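Cog7 (Kluyveromyces lactis, PDB 4U6U) probably helps tether transport vesicles at the Golgi as a subunit of the conserved oligomeric Golgi complex, this N-terminal fragment pairing with Cog5. Local coordinates at residues A[5-10]-A[51-56]. Sequence-based numbering, arbitrary orientation.
Sequences ANDPLL and DYYSGH
Leu-10 lies across one face of the Tyr-53 ring, its CB set almost over the middle of the six-membered ring in a CH-pi contact, 3.9 Å from the centroid and 10° off the ring normal. CG of Leu-10 stands anti to the backbone N (chi1 179°) and stays on the same side of the ring as CB; from there CD1 of Leu-10 comes within 4.1 Å of CG of Tyr-53. The other methyl, CD2 of Leu-10, also approaches the imidazole of His-56, one turn further along, 4.3 Å from CD2 of His-56. Leu-9 takes the rim instead: its CD1 lies in the ring plane, 3.7 Å from CE2 of Tyr-53. All this docks the start of the short helix 8-13 against the long helix 38-68, the helix that also meets Cog5 in this coiled-coil tethering subunit; Ile-27 of the Cog5 chain packs on Tyr-53 too, while Leu-9 and Leu-10 extend the apolar seam to Met-50 and Ile-57. The phenol's outer end is tied down by Asp-7, the N-cap residue of helix 8-13: OH of Tyr-53 donates to OD2 of Asp-7 over 2.9 Å, arriving on the anti side of the carboxylate and 31° out of its plane. That same oxygen forms a salt bridge with Lys-49, so one carboxylate oxygen serves both a phenol and an ammonium group, whose positive charge probably helps keep the acid ionised. An alanine in place of Tyr-53 would probably leave Leu-10 without the flat surface beneath its CB and Asp-7 held to the long helix mainly through Lys-49.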
loop_
_atom_site.group_PDB
_atom_site.type_symbol
_atom_site.label_atom_id
_atom_site.label_comp_id
_atom_site.label_asym_id
_atom_site.label_seq_id
_atom_site.Cartn_x
_atom_site.Cartn_y
_atom_site.Cartn_z
ATOM N N ALA A 5 36.337 -14.309 -39.247
ATOM C CA ALA A 5 36.204 -14.234 -37.802
ATOM C C ALA A 5 34.746 -13.977 -37.366
ATOM O O ALA A 5 34.347 -14.427 -36.291
ATOM C CB ALA A 5 37.141 -13.160 -37.237
ATOM N N ASN A 6 33.972 -13.255 -38.190
ATOM C CA ASN A 6 32.569 -12.849 -37.899
ATOM C C ASN A 6 32.420 -11.799 -36.799
ATOM O O ASN A 6 33.388 -11.474 -36.110
ATOM C CB ASN A 6 31.686 -14.052 -37.580
ATOM C CG ASN A 6 31.165 -14.706 -38.830
ATOM O OD1 ASN A 6 31.938 -15.085 -39.719
ATOM N ND2 ASN A 6 29.843 -14.801 -38.937
ATOM N N ASP A 7 31.208 -11.269 -36.630
ATOM C CA ASP A 7 31.015 -10.155 -35.698
ATOM C C ASP A 7 30.916 -10.700 -34.295
ATOM O O ASP A 7 30.202 -11.676 -34.066
ATOM C CB ASP A 7 29.744 -9.366 -36.080
ATOM C CG ASP A 7 29.391 -8.227 -35.095
ATOM O OD1 ASP A 7 30.239 -7.381 -34.732
ATOM O OD2 ASP A 7 28.213 -8.158 -34.704
ATOM N N PRO A 8 31.633 -10.067 -33.349
ATOM C CA PRO A 8 31.632 -10.440 -31.937
ATOM C C PRO A 8 30.224 -10.695 -31.443
ATOM O O PRO A 8 29.962 -11.744 -30.864
ATOM C CB PRO A 8 32.253 -9.213 -31.241
ATOM C CG PRO A 8 32.340 -8.144 -32.286
ATOM C CD PRO A 8 32.507 -8.912 -33.571
ATOM N N LEU A 9 29.324 -9.764 -31.743
ATOM C CA LEU A 9 27.948 -9.820 -31.259
ATOM C C LEU A 9 27.309 -11.131 -31.623
ATOM O O LEU A 9 26.714 -11.773 -30.770
ATOM C CB LEU A 9 27.119 -8.677 -31.840
ATOM C CG LEU A 9 26.082 -8.033 -30.931
ATOM C CD1 LEU A 9 24.702 -8.179 -31.540
ATOM C CD2 LEU A 9 26.148 -8.652 -29.534
ATOM N N LEU A 10 27.466 -11.563 -32.867
ATOM C CA LEU A 10 26.896 -12.840 -33.248
ATOM C C LEU A 10 27.698 -13.987 -32.640
ATOM O O LEU A 10 27.113 -14.964 -32.175
ATOM C CB LEU A 10 26.804 -12.981 -34.757
ATOM C CG LEU A 10 26.224 -14.328 -35.192
ATOM C CD1 LEU A 10 24.890 -14.578 -34.560
ATOM C CD2 LEU A 10 26.068 -14.352 -36.663
ATOM N N ASP A 51 17.986 -8.279 -33.204
ATOM C CA ASP A 51 16.833 -8.692 -33.968
ATOM C C ASP A 51 17.221 -9.260 -35.330
ATOM O O ASP A 51 16.731 -10.326 -35.697
ATOM C CB ASP A 51 15.861 -7.545 -34.135
ATOM C CG ASP A 51 14.944 -7.418 -32.966
ATOM O OD1 ASP A 51 14.913 -8.386 -32.151
ATOM O OD2 ASP A 51 14.242 -6.387 -32.894
ATOM N N TYR A 52 18.119 -8.584 -36.050
ATOM C CA TYR A 52 18.573 -9.075 -37.350
ATOM C C TYR A 52 19.160 -10.487 -37.204
ATOM O O TYR A 52 18.817 -11.404 -37.940
ATOM C CB TYR A 52 19.624 -8.150 -37.957
ATOM C CG TYR A 52 20.245 -8.730 -39.187
ATOM C CD1 TYR A 52 19.646 -8.591 -40.383
ATOM C CD2 TYR A 52 21.411 -9.486 -39.123
ATOM C CE1 TYR A 52 20.179 -9.129 -41.500
ATOM C CE2 TYR A 52 21.968 -10.051 -40.277
ATOM C CZ TYR A 52 21.334 -9.867 -41.465
ATOM O OH TYR A 52 21.822 -10.407 -42.656
ATOM N N TYR A 53 20.052 -10.639 -36.239
ATOM C CA TYR A 53 20.702 -11.901 -35.973
ATOM C C TYR A 53 19.687 -12.979 -35.644
ATOM O O TYR A 53 19.788 -14.122 -36.096
ATOM C CB TYR A 53 21.720 -11.724 -34.826
ATOM C CG TYR A 53 22.965 -11.026 -35.314
ATOM C CD1 TYR A 53 23.449 -11.271 -36.592
ATOM C CD2 TYR A 53 23.634 -10.111 -34.528
ATOM C CE1 TYR A 53 24.576 -10.647 -37.063
ATOM C CE2 TYR A 53 24.766 -9.463 -35.000
ATOM C CZ TYR A 53 25.228 -9.740 -36.271
ATOM O OH TYR A 53 26.356 -9.132 -36.768
ATOM N N SER A 54 18.684 -12.613 -34.871
ATOM C CA SER A 54 17.663 -13.582 -34.550
ATOM C C SER A 54 17.029 -14.234 -35.804
ATOM O O SER A 54 16.873 -15.467 -35.883
ATOM C CB SER A 54 16.591 -12.917 -33.727
ATOM O OG SER A 54 15.458 -13.728 -33.754
ATOM N N GLY A 55 16.724 -13.409 -36.798
ATOM C CA GLY A 55 16.093 -13.874 -38.015
ATOM C C GLY A 55 17.041 -14.576 -38.952
ATOM O O GLY A 55 16.638 -15.436 -39.744
ATOM N N HIS A 56 18.298 -14.157 -38.887
ATOM C CA HIS A 56 19.368 -14.773 -39.631
ATOM C C HIS A 56 19.506 -16.179 -39.106
ATOM O O HIS A 56 19.558 -17.140 -39.881
ATOM C CB HIS A 56 20.673 -13.984 -39.483
ATOM C CG HIS A 56 21.871 -14.673 -40.071
ATOM N ND1 HIS A 56 22.065 -14.794 -41.427
ATOM C CD2 HIS A 56 22.935 -15.265 -39.485
ATOM C CE1 HIS A 56 23.181 -15.464 -41.655
ATOM N NE2 HIS A 56 23.736 -15.753 -40.493
#